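Local coordinates for protein probable ss-1,3-N-acetylglucosaminyltransferase (Staphylococcus aureus subsp. aureus N315, PDB 6H21) that is probably a glycosyltransferase, pairing a family 2 domain of the GT-A type with a TarS-like linker domain, and is modelled with manganese and uridine-diphosphate-N-acetylglucosamine, at residues I163-L172 with L270-H281; I204-Y213 with A254-K262. All blocks are in the same frame, centred on the assembly; numbering follows the deposited sequence.

Overall arrangement
Contacts 1 and 2 are consistent with a linker region packed against a GT-A-type fold through adjoining patches. In contact 1 the loop 163-172 rests on helix 264-281; in contact 2 the end of helix 198-207 and the chain after it meet the end of helix 242-256. Helices 242-256 and 264-281 follow each other in the chain, and contact 2 is nested inside the loop closed by contact 1. The contact centres lie about 14 Å apart, and Ile163 CD1 packs on Met208 CE at 3.5 Å where they touch. Bound uridine-diphosphate-N-acetylglucosamine is nearer to contact 1, about 8 Å from the side chain of Arg277, against about 13 Å from that of Ile204.

Contact 1. Residues I163-L172 with L270-H281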
loop_
_atom_site.group_PDB
_atom_site.type_symbol
_atom_site.label_atom_id
_atom_site.label_comp_id
_atom_site.label_asym_id
_atom_site.label_seq_id
_atom_site.Cartn_x
_atom_site.Cartn_y
_atom_site.Cartn_z
ATOM N N ILE C 163 5.922 -33.108 10.186
ATOM C CA ILE C 163 5.124 -31.944 10.566
ATOM C C ILE C 163 4.769 -31.132 9.302
ATOM O O ILE C 163 3.616 -30.779 9.096
ATOM C CB ILE C 163 5.841 -31.109 11.651
ATOM C CG1 ILE C 163 5.905 -31.861 12.980
ATOM C CG2 ILE C 163 5.167 -29.759 11.818
ATOM C CD1 ILE C 163 6.804 -31.253 14.012
ATOM N N ILE C 164 5.749 -30.900 8.427
ATOM C CA ILE C 164 5.573 -30.020 7.293
ATOM C C ILE C 164 4.879 -30.752 6.130
ATOM O O ILE C 164 3.849 -30.272 5.630
ATOM C CB ILE C 164 6.921 -29.377 6.914
ATOM C CG1 ILE C 164 7.328 -28.364 7.988
ATOM C CG2 ILE C 164 6.874 -28.737 5.533
ATOM C CD1 ILE C 164 8.757 -27.905 7.883
ATOM N N ASP C 165 5.393 -31.908 5.710
ATOM C CA ASP C 165 4.848 -32.612 4.557
ATOM C C ASP C 165 3.417 -33.107 4.811
ATOM O O ASP C 165 2.693 -33.338 3.864
ATOM C CB ASP C 165 5.679 -33.835 4.162
ATOM C CG ASP C 165 7.129 -33.558 3.799
ATOM O OD1 ASP C 165 7.467 -32.398 3.446
ATOM O OD2 ASP C 165 7.915 -34.522 3.853
ATOM N N ASN C 166 3.032 -33.348 6.069
ATOM C CA ASN C 166 1.737 -33.942 6.368
ATOM C C ASN C 166 0.844 -32.931 7.092
ATOM O O ASN C 166 -0.190 -33.310 7.690
ATOM C CB ASN C 166 1.898 -35.226 7.180
ATOM C CG ASN C 166 2.713 -36.286 6.465
ATOM O OD1 ASN C 166 3.834 -36.600 6.884
ATOM N ND2 ASN C 166 2.154 -36.851 5.402
ATOM N N SER C 167 1.263 -31.659 7.075
ATOM C CA SER C 167 0.393 -30.541 7.398
ATOM C C SER C 167 -0.119 -30.626 8.843
ATOM O O SER C 167 -1.275 -30.310 9.089
ATOM C CB SER C 167 -0.776 -30.484 6.437
ATOM O OG SER C 167 -0.337 -30.193 5.117
ATOM N N ILE C 168 0.756 -31.008 9.787
ATOM C CA ILE C 168 0.320 -31.297 11.161
ATOM C C ILE C 168 -0.002 -29.982 11.885
ATOM O O ILE C 168 -0.862 -29.980 12.762
ATOM C CB ILE C 168 1.345 -32.174 11.920
ATOM C CG1 ILE C 168 1.642 -33.455 11.142
ATOM C CG2 ILE C 168 0.888 -32.488 13.341
ATOM C CD1 ILE C 168 2.480 -34.457 11.902
ATOM N N PHE C 169 0.622 -28.864 11.483
ATOM C CA PHE C 169 0.321 -27.569 12.112
ATOM C C PHE C 169 -1.108 -27.089 11.815
ATOM O O PHE C 169 -1.550 -26.124 12.412
ATOM C CB PHE C 169 1.298 -26.479 11.671
ATOM C CG PHE C 169 2.618 -26.488 12.390
ATOM C CD1 PHE C 169 2.791 -27.155 13.587
ATOM C CD2 PHE C 169 3.697 -25.806 11.858
ATOM C CE1 PHE C 169 4.026 -27.166 14.221
ATOM C CE2 PHE C 169 4.926 -25.794 12.505
ATOM C CZ PHE C 169 5.082 -26.453 13.696
ATOM N N TYR C 170 -1.827 -27.783 10.932
ATOM C CA TYR C 170 -3.214 -27.449 10.628
ATOM C C TYR C 170 -4.181 -28.415 11.332
ATOM O O TYR C 170 -5.352 -28.415 11.036
ATOM C CB TYR C 170 -3.396 -27.428 9.104
ATOM C CG TYR C 170 -2.597 -26.324 8.463
ATOM C CD1 TYR C 170 -1.244 -26.481 8.216
ATOM C CD2 TYR C 170 -3.169 -25.094 8.185
ATOM C CE1 TYR C 170 -0.485 -25.458 7.675
ATOM C CE2 TYR C 170 -2.425 -24.063 7.639
ATOM C CZ TYR C 170 -1.080 -24.243 7.385
ATOM O OH TYR C 170 -0.341 -23.230 6.848
ATOM N N ALA C 171 -3.669 -29.241 12.246
ATOM C CA ALA C 171 -4.446 -30.260 12.941
ATOM C C ALA C 171 -3.906 -30.412 14.370
ATOM O O ALA C 171 -3.416 -31.462 14.769
ATOM C CB ALA C 171 -4.380 -31.561 12.168
ATOM N N LEU C 172 -4.039 -29.342 15.146
ATOM C CA LEU C 172 -3.356 -29.195 16.403
ATOM C C LEU C 172 -4.293 -29.397 17.603
ATOM O O LEU C 172 -3.882 -29.143 18.744
ATOM C CB LEU C 172 -2.726 -27.803 16.425
ATOM C CG LEU C 172 -1.478 -27.635 15.575
ATOM C CD1 LEU C 172 -0.968 -26.209 15.687
ATOM C CD2 LEU C 172 -0.395 -28.634 15.948
ATOM N N LEU C 270 10.318 -24.372 11.066
ATOM C CA LEU C 270 9.090 -24.738 11.781
ATOM C C LEU C 270 8.329 -23.478 12.231
ATOM O O LEU C 270 7.114 -23.427 12.157
ATOM C CB LEU C 270 9.462 -25.624 12.970
ATOM C CG LEU C 270 9.880 -27.044 12.603
ATOM C CD1 LEU C 270 10.527 -27.727 13.791
ATOM C CD2 LEU C 270 8.691 -27.851 12.097
ATOM N N ALA C 271 9.069 -22.493 12.737
ATOM C CA ALA C 271 8.535 -21.228 13.194
ATOM C C ALA C 271 7.848 -20.479 12.036
ATOM O O ALA C 271 6.771 -19.916 12.220
ATOM C CB ALA C 271 9.646 -20.420 13.809
ATOM N N GLY C 272 8.469 -20.491 10.845
ATOM C CA GLY C 272 7.898 -19.888 9.635
ATOM C C GLY C 272 6.626 -20.588 9.174
ATOM O O GLY C 272 5.648 -19.953 8.735
ATOM N N LYS C 273 6.631 -21.921 9.226
ATOM C CA LYS C 273 5.444 -22.681 8.873
ATOM C C LYS C 273 4.313 -22.392 9.863
ATOM O O LYS C 273 3.136 -22.324 9.464
ATOM C CB LYS C 273 5.777 -24.169 8.792
ATOM C CG LYS C 273 6.737 -24.517 7.658
ATOM C CD LYS C 273 6.186 -24.221 6.278
ATOM C CE LYS C 273 7.288 -24.182 5.236
ATOM N NZ LYS C 273 6.729 -24.096 3.864
ATOM N N TYR C 274 4.651 -22.201 11.143
ATOM C CA TYR C 274 3.617 -21.897 12.138
ATOM C C TYR C 274 3.061 -20.488 11.866
ATOM O O TYR C 274 1.848 -20.266 11.956
ATOM C CB TYR C 274 4.082 -22.040 13.595
ATOM C CG TYR C 274 2.922 -21.778 14.515
ATOM C CD1 TYR C 274 1.970 -22.755 14.746
ATOM C CD2 TYR C 274 2.674 -20.508 14.995
ATOM C CE1 TYR C 274 0.832 -22.497 15.498
ATOM C CE2 TYR C 274 1.519 -20.225 15.712
ATOM C CZ TYR C 274 0.595 -21.221 15.973
ATOM O OH TYR C 274 -0.542 -20.937 16.686
ATOM N N THR C 275 3.951 -19.542 11.556
ATOM C CA THR C 275 3.544 -18.176 11.249
ATOM C C THR C 275 2.533 -18.187 10.089
ATOM O O THR C 275 1.531 -17.489 10.136
ATOM C CB THR C 275 4.753 -17.269 10.974
ATOM O OG1 THR C 275 5.575 -17.186 12.144
ATOM C CG2 THR C 275 4.317 -15.876 10.567
ATOM N N THR C 276 2.807 -18.988 9.054
ATOM C CA THR C 276 1.914 -19.147 7.912
ATOM C C THR C 276 0.545 -19.640 8.392
ATOM O O THR C 276 -0.482 -19.070 8.042
ATOM C CB THR C 276 2.500 -20.083 6.846
ATOM O OG1 THR C 276 3.771 -19.569 6.439
ATOM C CG2 THR C 276 1.611 -20.243 5.629
ATOM N N ARG C 277 0.542 -20.697 9.206
ATOM C CA ARG C 277 -0.694 -21.229 9.770
ATOM C C ARG C 277 -1.444 -20.131 10.543
ATOM O O ARG C 277 -2.674 -20.024 10.438
ATOM C CB ARG C 277 -0.394 -22.439 10.665
ATOM C CG ARG C 277 -1.615 -23.008 11.374
ATOM C CD ARG C 277 -1.738 -22.504 12.794
ATOM N NE ARG C 277 -3.128 -22.577 13.232
ATOM C CZ ARG C 277 -3.706 -21.707 14.055
ATOM N NH1 ARG C 277 -5.009 -21.799 14.274
ATOM N NH2 ARG C 277 -2.990 -20.743 14.630
ATOM N N LEU C 278 -0.717 -19.333 11.325
ATOM C CA LEU C 278 -1.321 -18.294 12.158
ATOM C C LEU C 278 -2.004 -17.218 11.291
ATOM O O LEU C 278 -3.131 -16.767 11.557
ATOM C CB LEU C 278 -0.225 -17.694 13.041
ATOM C CG LEU C 278 -0.662 -16.593 13.993
ATOM C CD1 LEU C 278 -1.650 -17.127 15.003
ATOM C CD2 LEU C 278 0.531 -15.982 14.703
ATOM N N LEU C 279 -1.307 -16.785 10.248
ATOM C CA LEU C 279 -1.841 -15.793 9.313
ATOM C C LEU C 279 -3.044 -16.349 8.540
ATOM O O LEU C 279 -3.937 -15.583 8.206
ATOM C CB LEU C 279 -0.720 -15.358 8.366
ATOM C CG LEU C 279 0.341 -14.474 9.017
ATOM C CD1 LEU C 279 1.486 -14.208 8.061
ATOM C CD2 LEU C 279 -0.268 -13.161 9.498
ATOM N N ARG C 280 -3.085 -17.667 8.310
ATOM C CA ARG C 280 -4.157 -18.326 7.533
ATOM C C ARG C 280 -5.410 -18.612 8.377
ATOM O O ARG C 280 -6.524 -18.537 7.849
ATOM C CB ARG C 280 -3.661 -19.634 6.918
ATOM C CG ARG C 280 -2.996 -19.452 5.564
ATOM C CD ARG C 280 -2.623 -20.765 4.901
ATOM N NE ARG C 280 -1.872 -20.461 3.695
ATOM C CZ ARG C 280 -0.922 -21.227 3.165
ATOM N NH1 ARG C 280 -0.494 -22.304 3.813
ATOM N NH2 ARG C 280 -0.416 -20.909 1.984
ATOM N N HIS C 281 -5.238 -18.933 9.666
ATOM C CA HIS C 281 -6.363 -19.435 10.480
ATOM C C HIS C 281 -6.396 -18.826 11.884
ATOM O O HIS C 281 -7.220 -19.242 12.680
ATOM C CB HIS C 281 -6.307 -20.966 10.561
ATOM C CG HIS C 281 -6.521 -21.629 9.244
ATOM N ND1 HIS C 281 -7.688 -21.464 8.514
ATOM C CD2 HIS C 281 -5.722 -22.413 8.495
ATOM C CE1 HIS C 281 -7.597 -22.122 7.376
ATOM N NE2 HIS C 281 -6.407 -22.725 7.348
HETATM O O HOH W 1 2.342 -23.625 7.191
#
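Phe169 lies at the apolar centre, wedged between its own loop and helix 264-281. Ile163 CG2 sits over the middle of one ring face, while Tyr274 directs its ring edge at a face of Phe169 in a T-shaped stack, the planes at 84° and the centroids 5.8 Å apart. The rim carbon CE2 of Phe169 comes within 3.2 Å of Leu270 O, near the ring plane, and CZ meets Leu270 CD2. That same leucine methyl also receives Ile163 CG2 at 4.0 Å. Farther out, the side chains of Ile164 and Lys273 cross at about a right angle, CG1 meeting CG at 3.9 Å.

Tyr170 carries the contact to its polar edge. Arg277 CG lies over its ring face, 4.1 Å from the centroid, a CH-pi contact made possible by a first torsion that sets CG anti to the backbone N (chi1 176°). His281 CD2 approaches the ring rim in plane. At the phenol end, Arg280 NH1 donates to Tyr170 OH at 3.2 Å, a bent bond (143°) with the oxygen tilted out of the guanidinium plane. A water lies 2.7 Å from Tyr170 OH and donates to Lys273 O.

Loop 163-172, between strands 134-142 and 177-179 in the family 2 range, thus packs on a helix of the TarS linker range, an aromatic and aliphatic join with a polar rim. Around the loop and helix, helix 198-207 packs on Phe169 through Ile204 and hydrogen-bonds Tyr274 OH through Gln200 OE1, helix 242-256 flanks Tyr274, and Tyr213 of strand 213-216 touches Ile163 and Ile168.

Contact 2. Residues I204-Y213 with A254-K262; sequences IEFLMNSKNY and AIYKSPIYK
Glu205 and Ala254 bring the two helix ends together, their CA atoms 5.8 Å apart, and the backbones draw closest at Met208 and Ser258, where the CA separation is 5.0 Å. A type I turn from Leu207 to Ser210 leads the chain out of helix 198-207 toward strand 213-216; it meets residues 254-262, in the TarS linker range, which leave helical geometry at Lys257. Ser258 OG donates to Met208 O at 2.8 Å, in the carbonyl plane and on a lone pair. The same hydroxyl accepts from Tyr261 N at 2.9 Å, forming an ST motif.

Met208 fills the middle. Bent at chi2 (-54°) and chi3, its chain brings CG against Ala254 O, SD beside Ile255, and CE within 3.9 Å of Tyr261 CE2. The sulfur stands obliquely to the tyrosine ring in a Met-aromatic contact. Tyr261 OH and Tyr213 OH approach from opposite directions to 2.6 Å, each near the edge of the other's ring, with Leu207 O 2.8 Å from Tyr213 OH.

Chemically, one serine hydroxyl both bonds Met208 O and shapes its own turn, while the tyrosine hydroxyls and Leu207 O lie in one short polar cluster, in a partly buried setting.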
loop_
_atom_site.group_PDB
_atom_site.type_symbol
_atom_site.label_atom_id
_atom_site.label_comp_id
_atom_site.label_asym_id
_atom_site.label_seq_id
_atom_site.Cartn_x
_atom_site.Cartn_y
_atom_site.Cartn_z
ATOM N N ILE C 204 1.813 -28.835 20.246
ATOM C CA ILE C 204 3.133 -28.367 19.800
ATOM C C ILE C 204 4.224 -28.803 20.789
ATOM O O ILE C 204 5.275 -29.277 20.353
ATOM C CB ILE C 204 3.143 -26.837 19.593
ATOM C CG1 ILE C 204 2.235 -26.410 18.435
ATOM C CG2 ILE C 204 4.571 -26.306 19.458
ATOM C CD1 ILE C 204 2.897 -26.358 17.081
ATOM N N GLU C 205 4.002 -28.595 22.099
ATOM C CA GLU C 205 4.971 -29.016 23.139
ATOM C C GLU C 205 5.236 -30.519 22.983
ATOM O O GLU C 205 6.391 -30.965 23.080
ATOM C CB GLU C 205 4.493 -28.672 24.558
ATOM C CG GLU C 205 4.608 -27.186 24.899
ATOM C CD GLU C 205 4.290 -26.731 26.327
ATOM O OE1 GLU C 205 3.519 -27.408 27.032
ATOM O OE2 GLU C 205 4.803 -25.658 26.729
ATOM N N PHE C 206 4.172 -31.294 22.713
ATOM C CA PHE C 206 4.304 -32.727 22.538
ATOM C C PHE C 206 5.149 -33.035 21.299
ATOM O O PHE C 206 6.072 -33.862 21.365
ATOM C CB PHE C 206 2.948 -33.417 22.415
ATOM C CG PHE C 206 3.033 -34.916 22.512
ATOM C CD1 PHE C 206 3.294 -35.687 21.392
ATOM C CD2 PHE C 206 2.886 -35.555 23.733
ATOM C CE1 PHE C 206 3.374 -37.067 21.488
ATOM C CE2 PHE C 206 2.976 -36.936 23.828
ATOM C CZ PHE C 206 3.225 -37.691 22.708
ATOM N N LEU C 207 4.803 -32.400 20.175
ATOM C CA LEU C 207 5.490 -32.618 18.864
ATOM C C LEU C 207 6.996 -32.316 18.972
ATOM O O LEU C 207 7.810 -33.023 18.403
ATOM C CB LEU C 207 4.848 -31.733 17.780
ATOM C CG LEU C 207 3.457 -32.149 17.304
ATOM C CD1 LEU C 207 2.846 -31.063 16.428
ATOM C CD2 LEU C 207 3.504 -33.474 16.558
ATOM N N MET C 208 7.346 -31.258 19.709
ATOM C CA MET C 208 8.700 -30.761 19.817
ATOM C C MET C 208 9.535 -31.655 20.761
ATOM O O MET C 208 10.757 -31.533 20.818
ATOM C CB MET C 208 8.686 -29.320 20.340
ATOM C CG MET C 208 8.095 -28.288 19.350
ATOM S SD MET C 208 8.891 -28.318 17.723
ATOM C CE MET C 208 7.688 -29.184 16.718
ATOM N N ASN C 209 8.880 -32.571 21.473
ATOM C CA ASN C 209 9.546 -33.485 22.391
ATOM C C ASN C 209 9.360 -34.935 21.931
ATOM O O ASN C 209 9.644 -35.829 22.667
ATOM C CB ASN C 209 9.027 -33.274 23.810
ATOM C CG ASN C 209 9.590 -32.002 24.394
ATOM O OD1 ASN C 209 10.767 -31.966 24.751
ATOM N ND2 ASN C 209 8.791 -30.947 24.434
ATOM N N SER C 210 8.925 -35.161 20.691
ATOM C CA SER C 210 8.731 -36.537 20.218
ATOM C C SER C 210 9.110 -36.624 18.740
ATOM O O SER C 210 9.248 -35.605 18.087
ATOM C CB SER C 210 7.318 -36.998 20.466
ATOM O OG SER C 210 6.396 -36.212 19.726
ATOM N N LYS C 211 9.297 -37.851 18.246
ATOM C CA LYS C 211 9.882 -38.084 16.918
ATOM C C LYS C 211 8.872 -38.761 15.978
ATOM O O LYS C 211 8.831 -38.450 14.800
ATOM C CB LYS C 211 11.160 -38.922 17.048
ATOM N N ASN C 212 8.066 -39.679 16.511
ATOM C CA ASN C 212 7.349 -40.654 15.724
ATOM C C ASN C 212 5.856 -40.330 15.742
ATOM O O ASN C 212 5.189 -40.496 16.772
ATOM C CB ASN C 212 7.600 -42.065 16.267
ATOM C CG ASN C 212 9.028 -42.524 16.055
ATOM O OD1 ASN C 212 9.776 -41.909 15.300
ATOM N ND2 ASN C 212 9.410 -43.613 16.703
ATOM N N TYR C 213 5.325 -39.896 14.598
ATOM C CA TYR C 213 3.904 -39.554 14.522
ATOM C C TYR C 213 3.249 -40.396 13.426
ATOM O O TYR C 213 3.823 -40.567 12.341
ATOM C CB TYR C 213 3.695 -38.062 14.250
ATOM C CG TYR C 213 4.778 -37.134 14.727
ATOM C CD1 TYR C 213 5.039 -36.957 16.073
ATOM C CD2 TYR C 213 5.517 -36.394 13.821
ATOM C CE1 TYR C 213 6.037 -36.092 16.501
ATOM C CE2 TYR C 213 6.510 -35.527 14.228
ATOM C CZ TYR C 213 6.754 -35.354 15.575
ATOM O OH TYR C 213 7.728 -34.490 15.966
ATOM N N ALA C 254 8.459 -23.024 22.426
ATOM C CA ALA C 254 8.518 -24.502 22.396
ATOM C C ALA C 254 9.278 -24.982 21.158
ATOM O O ALA C 254 10.059 -25.921 21.226
ATOM C CB ALA C 254 7.143 -25.131 22.451
ATOM N N ILE C 255 9.052 -24.322 20.023
ATOM C CA ILE C 255 9.742 -24.679 18.796
ATOM C C ILE C 255 11.245 -24.421 18.953
ATOM O O ILE C 255 12.083 -25.268 18.626
ATOM C CB ILE C 255 9.146 -23.908 17.611
ATOM C CG1 ILE C 255 7.754 -24.435 17.270
ATOM C CG2 ILE C 255 10.089 -23.940 16.414
ATOM C CD1 ILE C 255 7.037 -23.620 16.222
ATOM N N TYR C 256 11.590 -23.244 19.473
ATOM C CA TYR C 256 12.988 -22.809 19.486
ATOM C C TYR C 256 13.795 -23.509 20.579
ATOM O O TYR C 256 15.029 -23.462 20.512
ATOM C CB TYR C 256 13.101 -21.289 19.572
ATOM C CG TYR C 256 13.042 -20.647 18.214
ATOM C CD1 TYR C 256 14.173 -20.596 17.409
ATOM C CD2 TYR C 256 11.851 -20.147 17.711
ATOM C CE1 TYR C 256 14.128 -20.019 16.151
ATOM C CE2 TYR C 256 11.787 -19.589 16.450
ATOM C CZ TYR C 256 12.926 -19.532 15.668
ATOM O OH TYR C 256 12.845 -18.956 14.444
ATOM N N LYS C 257 13.113 -24.159 21.541
ATOM C CA LYS C 257 13.770 -24.995 22.559
ATOM C C LYS C 257 13.655 -26.490 22.225
ATOM O O LYS C 257 13.968 -27.287 23.063
ATOM C CB LYS C 257 13.129 -24.864 23.949
ATOM C CG LYS C 257 13.473 -23.606 24.731
ATOM C CD LYS C 257 12.363 -23.232 25.710
ATOM N N SER C 258 13.171 -26.879 21.041
ATOM C CA SER C 258 12.901 -28.324 20.786
ATOM C C SER C 258 14.177 -29.157 20.942
ATOM O O SER C 258 15.157 -28.890 20.249
ATOM C CB SER C 258 12.318 -28.516 19.418
ATOM O OG SER C 258 12.199 -29.895 19.121
ATOM N N PRO C 259 14.231 -30.180 21.830
ATOM C CA PRO C 259 15.358 -31.115 21.844
ATOM C C PRO C 259 15.398 -32.087 20.652
ATOM O O PRO C 259 16.427 -32.674 20.392
ATOM C CB PRO C 259 15.184 -31.921 23.132
ATOM C CG PRO C 259 13.732 -31.778 23.486
ATOM C CD PRO C 259 13.259 -30.468 22.891
ATOM N N ILE C 260 14.276 -32.246 19.945
ATOM C CA ILE C 260 14.207 -33.095 18.754
ATOM C C ILE C 260 14.709 -32.313 17.543
ATOM O O ILE C 260 15.584 -32.773 16.837
ATOM C CB ILE C 260 12.772 -33.603 18.508
ATOM C CG1 ILE C 260 12.206 -34.360 19.714
ATOM C CG2 ILE C 260 12.705 -34.436 17.237
ATOM C CD1 ILE C 260 12.991 -35.562 20.128
ATOM N N TYR C 261 14.072 -31.168 17.286
ATOM C CA TYR C 261 14.414 -30.313 16.189
ATOM C C TYR C 261 15.433 -29.291 16.706
ATOM O O TYR C 261 15.094 -28.167 17.050
ATOM C CB TYR C 261 13.146 -29.692 15.589
ATOM C CG TYR C 261 12.119 -30.721 15.187
ATOM C CD1 TYR C 261 12.208 -31.374 13.969
ATOM C CD2 TYR C 261 11.084 -31.080 16.039
ATOM C CE1 TYR C 261 11.300 -32.359 13.610
ATOM C CE2 TYR C 261 10.171 -32.067 15.694
ATOM C CZ TYR C 261 10.274 -32.707 14.473
ATOM O OH TYR C 261 9.367 -33.659 14.108
ATOM N N LYS C 262 16.696 -29.713 16.753
ATOM C CA LYS C 262 17.727 -28.938 17.444
ATOM C C LYS C 262 18.537 -28.106 16.448
ATOM O O LYS C 262 19.176 -27.151 16.850
ATOM C CB LYS C 262 18.617 -29.844 18.304
ATOM C CG LYS C 262 19.115 -31.095 17.610
ATOM C CD LYS C 262 19.573 -32.151 18.582
ATOM C CE LYS C 262 19.605 -33.523 17.951
ATOM N NZ LYS C 262 20.365 -33.481 16.677
#